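Local coordinates for SusD superfamily protein (Bacteroides fragilis NCTC 9343, PDB 3NQP) that probably binds glycans at the bacterial cell surface as a SusD-family outer-membrane protein, aiding their uptake, at residues 46-51 with 317-322; 389-394 with 457-462; 434-439 with 471-476; 440-445 with 449-454. One frame throughout, in Å; residues are numbered along the deposited sequence.

Contacts 2, 3 and 4 gather round helix 431-445 and helix 452-458, while contact 1 joins an early part of the chain to the approach to helix 321-325. Contacts 1, 2 and 4 are buried, and the centre of contact 4 lies about 8 Å from the centre of the chain, nearest of the four. Their chemistry is mostly polar: two side-on arginine-carboxylate bridges in contacts 2 and 4, and a tyrosine-glutamate bond in contact 1. Contact 3 is only partly buried and rests on leucine packing. R452 of contact 4 ties the group together, since its NH1 reaches both G51 O of contact 1 and G474 O of contact 3.

Contact 1 of 4, residues 46-51 with 317-322; sequences FGELRG and YEYNKA. With EDO (1,2-ethanediol), chain E.
Y319 gives its phenol hydrogen to E48 from an unusual direction. The hydroxyl meets E48 OE1 from above the carboxylate plane, 70° out of it, with Y319 OH and E48 OE1 2.7 Å apart. The same oxygen lies at the edge of the Y319 ring and in its plane. The ring and carboxylate planes stand almost square to each other, at 87°. E48 reaches this place through a bend in its chain at chi2 (-77°). Its other oxygen, OE2, accepts from G450 N, and R53 forms a long, weak ion pair with OE1. These partners help to satisfy a buried acid. In the mainly helical SusD fold, the contact joins helix 39-48 and the turn after it to the chain entering helix 321-325. The turn is a type I beta turn, closed by G51 N to E48 O at 2.9 Å. L49 follows E48 and makes the apolar half of the contact. Its CD2 methyl touches the edge of the Y317 ring, 3.7 Å from Y317 CD2. That ring also meets F283 and, edge-to-face, W40, while its hydroxyl bonds to N67. Further on, N320 is the N-cap of helix 321-325, and its OD1 accepts from A322 N at 3.0 Å on a lone pair. K321 NZ donates to the ethanediol O2 at 3.0 Å and also bonds to L353 O.

Contact 2 of 4, residues 389-394 with 457-462; sequences LAEIAN and RRMTLT
The guanidinium of R458 meets the carboxylate of E391 at its edge, and the two planes are 32° apart. M459, a selenomethionine, lies over one face of that carboxylate. This is a side-on, two-pronged salt bridge between helix 382-396 and the C-terminal end of helix 452-458, in the helical body of the SusD fold. R458 NH2 bonds to E391 OE1 at 2.7 Å, on the syn lone pair. R458 NE bonds to E391 OE2 at 2.8 Å, again on the syn side but tilted from the carboxylate plane. Both oxygens lie in the guanidinium plane. E391 runs out straight to this point, with CG anti to the backbone N (chi1 -176°). K216 forms a second salt bridge to E391 OE2, and D455 takes R458 NH2. The buried acid thus faces two cations, which probably keeps it ionised. L212 of helix 200-216 packs against both partners. After R458 the chain leaves the helix at M459, whose backbone bonds to L468. The selenomethionine chain folds back at chi3 (86°), and M459 CG and CE each lie 3.7 Å from E391 OE1.

Contact 3 of 4, residues 434-439 with 471-476; sequences NELAIL and CKEGSL
Helix 431-445 packs here on a short 3-10 turn, residues 472-474, in the loop after helix 452-458; L436 and L439 meet E473 and G474. The two leucines are three residues apart, so both project from one side of the helix. L436 uses both branches. Its CD2 lies 3.9 Å from E473 CB, and its CD1 4.0 Å from the same atom, so both methyls press on the start of the glutamate chain from one side. CD2 of L436 also comes within 3.7 Å of E473 O. E473 then turns at chi2 (89°), which takes its carboxylate away from the leucine. There E473 OE2 forms a weak salt bridge with K472 NZ at 3.5 Å. Deeper in, L439 CD2 rests near the bare backbone of the turn, 4.3 Å from G474 CA. L439 also packs on R452 and D455 of helix 452-458. No hydrogen bond joins the two segments, so the helix meets this loop of the SusD-family fold by apolar packing. The turn is held by its own bonds. G474 N donates to C471 O, and K472 O accepts twice, from S475 N and from S475 OG. The hydroxyl bond is short, 2.7 Å between S475 OG and K472 O, and falls on a carbonyl lone pair. G474 O is taken by R452 NH1. L476 ends the segment by packing on A322 and V323 of helix 321-325.

Contact 4 of 4, residues 440-445 with 449-454; sequences HEKDKE and EGQRWW
D443 and R452 form a two-pronged salt bridge across the helix-loop-helix unit of helix 431-445 and helix 452-458, close to the centre of the SusD-family fold. The arginine grips side-on. R452 NE donates to D443 OD1 at 2.7 Å, and R452 NH2 to D443 OD2 at 2.9 Å. OD1 is met from above the carboxylate plane, OD2 on the syn side. The two planes are 51° apart, which fits this twisted grip. The rest of the guanidinium is also satisfied. R452 NH1 donates to G51 O, and NH2 makes a weak bond to a water. The same water is hydrogen-bonded to H440 NE2 at 2.8 Å, at the edge of the imidazole.

K442 and Q451 make the second link. K442 NZ donates to Q451 OE1 at 2.8 Å, in the carbonyl plane and on a lone pair. D455 gives the same ammonium its salt bridge. Q451 is folded at chi2 (-63°), and its NE2 bonds weakly back to E449 O. E445 and E449 have their partners outside the unit. R333, R381 and R412 take E445, while K360 and R381 take E449. Such basic neighbours probably ease the closeness of the acids. Between the two glutamates, E445 O and E449 OE1 are 3.3 Å apart, two acceptors with no hydrogen bond between them.

Contact 1 of 4, residues 46-51 with 317-322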
# COMPACT_ATOMS: atom_id res chain seq x y z
N PHE A 46 -1.84 -4.22 -6.57
CA PHE A 46 -0.42 -4.51 -6.42
C PHE A 46 -0.05 -4.85 -4.94
O PHE A 46 0.63 -5.82 -4.68
CB PHE A 46 0.40 -3.31 -6.84
CG PHE A 46 0.39 -2.99 -8.31
CD1 PHE A 46 0.03 -3.92 -9.28
CD2 PHE A 46 0.88 -1.77 -8.73
CE1 PHE A 46 0.11 -3.59 -10.65
CE2 PHE A 46 0.97 -1.45 -10.11
CZ PHE A 46 0.56 -2.35 -11.06
N GLY A 47 -0.56 -4.08 -3.99
CA GLY A 47 -0.11 -4.18 -2.60
C GLY A 47 -0.79 -5.26 -1.79
O GLY A 47 -0.16 -5.82 -0.89
N GLU A 48 -2.08 -5.52 -2.04
CA GLU A 48 -2.87 -6.42 -1.14
C GLU A 48 -3.18 -7.79 -1.72
O GLU A 48 -3.05 -8.79 -1.04
CB GLU A 48 -4.26 -5.82 -0.82
CG GLU A 48 -4.30 -4.68 0.05
CD GLU A 48 -4.12 -4.98 1.52
OE1 GLU A 48 -4.47 -6.07 2.03
OE2 GLU A 48 -3.68 -4.04 2.17
N LEU A 49 -3.65 -7.82 -2.97
CA LEU A 49 -4.36 -9.03 -3.43
C LEU A 49 -3.58 -10.33 -3.43
O LEU A 49 -4.16 -11.38 -3.20
CB LEU A 49 -5.01 -8.83 -4.79
CG LEU A 49 -6.19 -7.84 -4.92
CD1 LEU A 49 -6.67 -7.87 -6.38
CD2 LEU A 49 -7.37 -8.08 -3.91
N ARG A 50 -2.30 -10.29 -3.76
CA ARG A 50 -1.47 -11.51 -3.78
C ARG A 50 -0.99 -11.91 -2.38
O ARG A 50 -0.22 -12.87 -2.25
CB ARG A 50 -0.27 -11.31 -4.71
CG ARG A 50 -0.66 -11.21 -6.16
CD ARG A 50 0.61 -11.21 -7.06
NE ARG A 50 1.19 -12.56 -7.08
CZ ARG A 50 2.21 -12.99 -7.80
NH1 ARG A 50 2.88 -12.18 -8.60
NH2 ARG A 50 2.57 -14.26 -7.71
N GLY A 51 -1.41 -11.16 -1.37
CA GLY A 51 -0.96 -11.37 0.02
C GLY A 51 -1.41 -12.62 0.77
O GLY A 51 -1.03 -12.77 1.90
N TYR A 317 -14.61 -8.18 -2.53
CA TYR A 317 -13.30 -8.39 -1.94
C TYR A 317 -13.55 -8.71 -0.47
O TYR A 317 -14.29 -7.95 0.20
CB TYR A 317 -12.39 -7.12 -2.02
CG TYR A 317 -12.08 -6.72 -3.44
CD1 TYR A 317 -12.95 -5.90 -4.15
CD2 TYR A 317 -10.96 -7.20 -4.10
CE1 TYR A 317 -12.73 -5.57 -5.47
CE2 TYR A 317 -10.73 -6.87 -5.42
CZ TYR A 317 -11.60 -6.04 -6.10
OH TYR A 317 -11.40 -5.73 -7.42
N GLU A 318 -12.98 -9.80 0.02
CA GLU A 318 -13.19 -10.22 1.40
C GLU A 318 -11.99 -10.94 1.99
O GLU A 318 -11.52 -11.94 1.45
CB GLU A 318 -14.37 -11.18 1.55
CG GLU A 318 -14.79 -11.48 3.07
CD GLU A 318 -16.01 -12.40 3.15
OE1 GLU A 318 -16.54 -12.77 2.08
OE2 GLU A 318 -16.47 -12.70 4.28
N TYR A 319 -11.57 -10.50 3.16
CA TYR A 319 -10.50 -11.19 3.87
C TYR A 319 -10.98 -12.48 4.46
O TYR A 319 -12.10 -12.58 4.98
CB TYR A 319 -9.92 -10.32 4.96
CG TYR A 319 -9.17 -9.14 4.41
CD1 TYR A 319 -7.85 -9.27 4.02
CD2 TYR A 319 -9.77 -7.91 4.27
CE1 TYR A 319 -7.15 -8.19 3.47
CE2 TYR A 319 -9.05 -6.78 3.76
CZ TYR A 319 -7.74 -6.97 3.35
OH TYR A 319 -7.01 -5.93 2.82
N ASN A 320 -10.10 -13.48 4.43
CA ASN A 320 -10.35 -14.74 5.14
C ASN A 320 -10.62 -14.34 6.57
O ASN A 320 -9.97 -13.44 7.10
CB ASN A 320 -9.08 -15.58 5.07
CG ASN A 320 -9.24 -16.94 5.64
OD1 ASN A 320 -9.40 -17.10 6.86
ND2 ASN A 320 -9.17 -17.96 4.77
N LYS A 321 -11.57 -15.00 7.21
CA LYS A 321 -11.99 -14.59 8.55
C LYS A 321 -10.91 -14.74 9.64
O LYS A 321 -11.00 -14.13 10.71
CB LYS A 321 -13.25 -15.38 8.94
CG LYS A 321 -13.02 -16.86 9.18
CD LYS A 321 -14.33 -17.57 9.64
CE LYS A 321 -15.25 -17.84 8.39
NZ LYS A 321 -16.52 -18.54 8.75
N ALA A 322 -9.91 -15.56 9.38
CA ALA A 322 -8.72 -15.64 10.23
C ALA A 322 -7.98 -14.31 10.36
O ALA A 322 -7.27 -14.10 11.35
CB ALA A 322 -7.75 -16.74 9.73
C1 EDO E . -19.00 -20.57 7.41
O1 EDO E . -18.76 -20.08 8.73
C2 EDO E . -19.16 -19.46 6.37
O2 EDO E . -17.92 -18.80 6.07

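Contact 2 of 4, residues 389-394 with 457-462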
# COMPACT_ATOMS: atom_id res chain seq x y z
N LEU A 389 11.64 0.88 10.10
CA LEU A 389 12.85 1.00 10.92
C LEU A 389 13.04 -0.22 11.80
O LEU A 389 14.16 -0.63 12.03
CB LEU A 389 12.78 2.27 11.78
CG LEU A 389 13.11 3.57 11.04
CD1 LEU A 389 12.70 4.81 11.82
CD2 LEU A 389 14.56 3.61 10.69
N ALA A 390 11.94 -0.84 12.25
CA ALA A 390 12.05 -2.11 12.96
C ALA A 390 12.72 -3.20 12.09
O ALA A 390 13.56 -3.99 12.56
CB ALA A 390 10.69 -2.58 13.47
N GLU A 391 12.30 -3.27 10.82
CA GLU A 391 12.86 -4.23 9.90
C GLU A 391 14.36 -3.96 9.66
O GLU A 391 15.15 -4.90 9.66
CB GLU A 391 12.10 -4.23 8.58
CG GLU A 391 12.58 -5.29 7.60
CD GLU A 391 11.67 -5.40 6.41
OE1 GLU A 391 10.49 -5.03 6.56
OE2 GLU A 391 12.16 -5.85 5.33
N ILE A 392 14.75 -2.69 9.54
CA ILE A 392 16.18 -2.33 9.41
C ILE A 392 16.93 -2.78 10.68
O ILE A 392 18.00 -3.41 10.59
CB ILE A 392 16.37 -0.81 9.15
CG1 ILE A 392 15.86 -0.43 7.75
CG2 ILE A 392 17.84 -0.44 9.32
CD1 ILE A 392 15.66 1.15 7.48
N ALA A 393 16.35 -2.51 11.85
CA ALA A 393 16.90 -2.93 13.13
C ALA A 393 17.16 -4.45 13.15
O ALA A 393 18.24 -4.92 13.55
CB ALA A 393 15.94 -2.51 14.33
N ASN A 394 16.17 -5.21 12.72
CA ASN A 394 16.34 -6.65 12.67
C ASN A 394 17.55 -7.02 11.78
O ASN A 394 18.31 -7.91 12.16
CB ASN A 394 15.08 -7.40 12.18
CG ASN A 394 15.09 -8.85 12.58
OD1 ASN A 394 15.73 -9.21 13.57
ND2 ASN A 394 14.37 -9.71 11.83
N ARG A 457 7.41 -10.41 -0.39
CA ARG A 457 8.54 -10.41 -1.33
C ARG A 457 9.86 -10.06 -0.62
O ARG A 457 10.91 -10.58 -0.96
CB ARG A 457 8.35 -9.36 -2.45
CG ARG A 457 7.29 -9.71 -3.49
CD ARG A 457 7.73 -10.64 -4.58
NE ARG A 457 9.06 -10.35 -5.15
CZ ARG A 457 9.35 -9.39 -6.01
NH1 ARG A 457 8.44 -8.57 -6.44
NH2 ARG A 457 10.59 -9.25 -6.43
N ARG A 458 9.79 -9.18 0.37
CA ARG A 458 10.95 -8.48 0.89
C ARG A 458 11.50 -9.09 2.14
O ARG A 458 12.71 -9.25 2.27
CB ARG A 458 10.60 -7.02 1.14
CG ARG A 458 11.79 -6.07 1.43
CD ARG A 458 11.30 -4.71 1.96
NE ARG A 458 10.56 -4.87 3.19
CZ ARG A 458 9.22 -4.82 3.32
NH1 ARG A 458 8.40 -4.53 2.29
NH2 ARG A 458 8.70 -5.08 4.50
N MSE A 459 10.61 -9.45 3.07
CA MSE A 459 11.05 -10.00 4.34
C MSE A 459 11.51 -11.44 4.13
O MSE A 459 11.08 -12.14 3.21
CB MSE A 459 9.94 -9.89 5.41
CG MSE A 459 9.49 -8.45 5.60
SE MSE A 459 8.23 -8.22 7.00
CE MSE A 459 9.46 -8.02 8.46
N THR A 460 12.45 -11.85 4.97
CA THR A 460 13.13 -13.12 4.85
C THR A 460 13.05 -13.92 6.16
O THR A 460 12.93 -13.34 7.25
CB THR A 460 14.62 -12.93 4.48
OG1 THR A 460 15.29 -12.15 5.48
CG2 THR A 460 14.79 -12.23 3.09
N LEU A 461 13.16 -15.24 6.07
CA LEU A 461 12.92 -16.06 7.24
C LEU A 461 14.11 -15.92 8.21
O LEU A 461 13.94 -15.97 9.42
CB LEU A 461 12.70 -17.51 6.82
CG LEU A 461 12.20 -18.47 7.88
CD1 LEU A 461 10.70 -18.11 8.21
CD2 LEU A 461 12.42 -19.93 7.39
N THR A 462 15.31 -15.79 7.62
CA THR A 462 16.55 -15.58 8.34
C THR A 462 17.35 -14.49 7.62
O THR A 462 17.03 -14.14 6.48
CB THR A 462 17.40 -16.86 8.41
OG1 THR A 462 17.62 -17.36 7.10
CG2 THR A 462 16.72 -17.93 9.24

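Contact 3 of 4, residues 434-439 with 471-476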
# COMPACT_ATOMS: atom_id res chain seq x y z
N ASN A 434 11.60 -12.04 15.33
CA ASN A 434 11.53 -10.62 15.07
C ASN A 434 10.91 -10.31 13.70
O ASN A 434 10.02 -9.47 13.60
CB ASN A 434 12.90 -9.96 15.11
CG ASN A 434 13.46 -9.78 16.53
OD1 ASN A 434 12.71 -9.59 17.51
ND2 ASN A 434 14.77 -9.85 16.63
N GLU A 435 11.42 -10.93 12.63
CA GLU A 435 10.88 -10.66 11.27
C GLU A 435 9.38 -10.98 11.22
O GLU A 435 8.59 -10.19 10.69
CB GLU A 435 11.63 -11.49 10.22
CG GLU A 435 11.47 -10.98 8.84
CD GLU A 435 12.49 -9.91 8.47
OE1 GLU A 435 13.01 -9.20 9.37
OE2 GLU A 435 12.78 -9.77 7.27
N LEU A 436 8.98 -12.12 11.77
CA LEU A 436 7.56 -12.49 11.78
C LEU A 436 6.70 -11.56 12.64
O LEU A 436 5.56 -11.28 12.30
CB LEU A 436 7.36 -13.95 12.15
CG LEU A 436 8.00 -14.99 11.21
CD1 LEU A 436 7.95 -16.40 11.81
CD2 LEU A 436 7.38 -14.96 9.74
N ALA A 437 7.25 -11.12 13.76
CA ALA A 437 6.57 -10.16 14.63
C ALA A 437 6.32 -8.83 13.88
O ALA A 437 5.27 -8.21 14.06
CB ALA A 437 7.38 -9.94 15.94
N ILE A 438 7.26 -8.43 13.03
CA ILE A 438 7.16 -7.16 12.29
C ILE A 438 6.11 -7.37 11.20
O ILE A 438 5.20 -6.56 11.05
CB ILE A 438 8.51 -6.70 11.69
CG1 ILE A 438 9.51 -6.26 12.79
CG2 ILE A 438 8.31 -5.52 10.67
CD1 ILE A 438 11.02 -6.22 12.24
N LEU A 439 6.20 -8.49 10.48
CA LEU A 439 5.19 -8.81 9.46
C LEU A 439 3.80 -8.84 10.06
O LEU A 439 2.87 -8.26 9.52
CB LEU A 439 5.48 -10.16 8.76
CG LEU A 439 4.37 -10.78 7.85
CD1 LEU A 439 4.24 -10.02 6.60
CD2 LEU A 439 4.70 -12.28 7.56
N CYS A 471 7.82 -19.31 2.25
CA CYS A 471 7.85 -20.03 3.53
C CYS A 471 6.44 -20.16 4.08
O CYS A 471 5.62 -19.23 3.99
CB CYS A 471 8.72 -19.28 4.55
SG CYS A 471 10.41 -18.94 3.98
N LYS A 472 6.16 -21.30 4.70
CA LYS A 472 4.86 -21.51 5.34
C LYS A 472 4.61 -20.45 6.43
O LYS A 472 3.46 -20.07 6.68
CB LYS A 472 4.72 -22.94 5.91
CG LYS A 472 5.71 -23.31 7.02
CD LYS A 472 5.43 -24.80 7.53
CE LYS A 472 6.28 -25.15 8.75
NZ LYS A 472 7.76 -24.87 8.56
N GLU A 473 5.69 -19.95 7.03
CA GLU A 473 5.60 -18.91 8.05
C GLU A 473 5.04 -17.58 7.53
O GLU A 473 4.48 -16.80 8.32
CB GLU A 473 6.97 -18.65 8.71
CG GLU A 473 7.46 -19.84 9.52
CD GLU A 473 8.28 -20.84 8.70
OE1 GLU A 473 8.25 -20.81 7.46
OE2 GLU A 473 8.94 -21.66 9.30
N GLY A 474 5.13 -17.34 6.23
CA GLY A 474 4.53 -16.13 5.62
C GLY A 474 3.02 -16.22 5.34
O GLY A 474 2.37 -15.19 5.08
N SER A 475 2.48 -17.44 5.32
CA SER A 475 1.06 -17.66 5.04
C SER A 475 0.21 -17.29 6.24
O SER A 475 0.66 -17.26 7.37
CB SER A 475 0.77 -19.12 4.63
OG SER A 475 0.89 -20.02 5.73
N LEU A 476 -1.06 -17.07 5.95
CA LEU A 476 -2.03 -16.63 6.95
C LEU A 476 -2.17 -17.63 8.05
O LEU A 476 -2.11 -17.27 9.24
CB LEU A 476 -3.39 -16.40 6.33
CG LEU A 476 -4.48 -15.88 7.30
CD1 LEU A 476 -4.06 -14.57 7.96
CD2 LEU A 476 -5.80 -15.70 6.57

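Contact 4 of 4, residues 440-445 with 449-454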
# COMPACT_ATOMS: atom_id res chain seq x y z
N HIS A 440 3.66 -9.51 11.19
CA HIS A 440 2.32 -9.71 11.76
C HIS A 440 1.77 -8.41 12.34
O HIS A 440 0.59 -8.23 12.36
CB HIS A 440 2.31 -10.85 12.78
CG HIS A 440 2.51 -12.21 12.17
ND1 HIS A 440 3.03 -13.28 12.89
CD2 HIS A 440 2.29 -12.67 10.91
CE1 HIS A 440 3.10 -14.33 12.09
NE2 HIS A 440 2.65 -13.99 10.89
N GLU A 441 2.65 -7.49 12.75
CA GLU A 441 2.21 -6.16 13.15
C GLU A 441 1.78 -5.33 11.94
O GLU A 441 0.80 -4.62 12.00
CB GLU A 441 3.31 -5.45 13.96
CG GLU A 441 2.75 -4.40 14.94
CD GLU A 441 1.81 -4.97 15.95
OE1 GLU A 441 2.06 -6.09 16.43
OE2 GLU A 441 0.79 -4.30 16.21
N LYS A 442 2.54 -5.38 10.85
CA LYS A 442 2.10 -4.78 9.58
C LYS A 442 0.77 -5.39 9.09
O LYS A 442 -0.07 -4.68 8.58
CB LYS A 442 3.18 -4.93 8.51
CG LYS A 442 4.35 -3.98 8.73
CD LYS A 442 5.28 -3.83 7.49
CE LYS A 442 4.59 -2.93 6.44
NZ LYS A 442 5.52 -2.68 5.25
N ASP A 443 0.60 -6.70 9.28
CA ASP A 443 -0.61 -7.39 8.85
C ASP A 443 -1.84 -6.84 9.55
O ASP A 443 -2.91 -6.78 8.97
CB ASP A 443 -0.53 -8.90 9.18
CG ASP A 443 0.33 -9.68 8.20
OD1 ASP A 443 0.73 -9.11 7.15
OD2 ASP A 443 0.65 -10.85 8.55
N LYS A 444 -1.69 -6.52 10.82
CA LYS A 444 -2.75 -5.91 11.61
C LYS A 444 -2.93 -4.41 11.38
O LYS A 444 -4.08 -3.91 11.37
CB LYS A 444 -2.51 -6.14 13.07
CG LYS A 444 -2.73 -7.55 13.53
CD LYS A 444 -2.30 -7.64 15.00
CE LYS A 444 -2.25 -9.07 15.43
NZ LYS A 444 -2.02 -9.18 16.87
N GLU A 445 -1.81 -3.69 11.24
CA GLU A 445 -1.81 -2.22 11.20
C GLU A 445 -2.32 -1.70 9.84
O GLU A 445 -2.99 -0.66 9.77
CB GLU A 445 -0.41 -1.68 11.48
CG GLU A 445 -0.24 -0.17 11.61
CD GLU A 445 -1.00 0.43 12.80
OE1 GLU A 445 -1.33 -0.30 13.74
OE2 GLU A 445 -1.26 1.63 12.77
N GLU A 449 -4.14 -1.19 3.10
CA GLU A 449 -3.13 -0.13 2.92
C GLU A 449 -1.90 -0.65 2.15
O GLU A 449 -0.88 0.02 2.08
CB GLU A 449 -2.76 0.46 4.27
CG GLU A 449 -3.77 1.42 4.85
CD GLU A 449 -3.27 2.01 6.14
OE1 GLU A 449 -3.47 1.32 7.20
OE2 GLU A 449 -2.65 3.12 6.09
N GLY A 450 -2.05 -1.79 1.48
CA GLY A 450 -1.19 -2.12 0.34
C GLY A 450 0.24 -2.58 0.67
O GLY A 450 1.17 -2.32 -0.10
N GLN A 451 0.41 -3.24 1.81
CA GLN A 451 1.74 -3.67 2.19
C GLN A 451 2.08 -5.18 2.05
O GLN A 451 3.26 -5.54 1.79
CB GLN A 451 2.00 -3.27 3.63
CG GLN A 451 1.90 -1.77 3.91
CD GLN A 451 2.91 -0.96 3.17
OE1 GLN A 451 4.12 -1.14 3.32
NE2 GLN A 451 2.42 -0.08 2.30
N ARG A 452 1.10 -6.04 2.27
CA ARG A 452 1.43 -7.43 2.52
C ARG A 452 2.16 -8.13 1.36
O ARG A 452 3.12 -8.90 1.60
CB ARG A 452 0.24 -8.28 2.95
CG ARG A 452 0.73 -9.65 3.48
CD ARG A 452 -0.36 -10.43 4.23
NE ARG A 452 0.23 -11.12 5.36
CZ ARG A 452 0.62 -12.38 5.41
NH1 ARG A 452 0.38 -13.24 4.42
NH2 ARG A 452 1.18 -12.81 6.53
N TRP A 453 1.76 -7.87 0.14
CA TRP A 453 2.46 -8.53 -0.99
C TRP A 453 3.91 -8.10 -0.96
O TRP A 453 4.82 -8.92 -1.13
CB TRP A 453 1.83 -8.19 -2.36
CG TRP A 453 2.65 -8.74 -3.56
CD1 TRP A 453 3.18 -8.03 -4.55
CD2 TRP A 453 3.02 -10.11 -3.80
NE1 TRP A 453 3.89 -8.85 -5.42
CE2 TRP A 453 3.78 -10.14 -4.98
CE3 TRP A 453 2.75 -11.31 -3.14
CZ2 TRP A 453 4.28 -11.30 -5.50
CZ3 TRP A 453 3.27 -12.47 -3.66
CH2 TRP A 453 4.01 -12.46 -4.84
N TRP A 454 4.14 -6.80 -0.74
CA TRP A 454 5.52 -6.29 -0.71
C TRP A 454 6.32 -6.90 0.47
O TRP A 454 7.47 -7.35 0.30
CB TRP A 454 5.54 -4.76 -0.70
CG TRP A 454 4.80 -4.12 -1.87
CD1 TRP A 454 3.98 -3.04 -1.82
CD2 TRP A 454 4.90 -4.49 -3.25
NE1 TRP A 454 3.54 -2.72 -3.10
CE2 TRP A 454 4.09 -3.61 -3.98
CE3 TRP A 454 5.60 -5.48 -3.93
CZ2 TRP A 454 3.96 -3.70 -5.35
CZ3 TRP A 454 5.44 -5.57 -5.31
CH2 TRP A 454 4.63 -4.69 -5.99
O HOH W 1 2.29 -15.17 8.39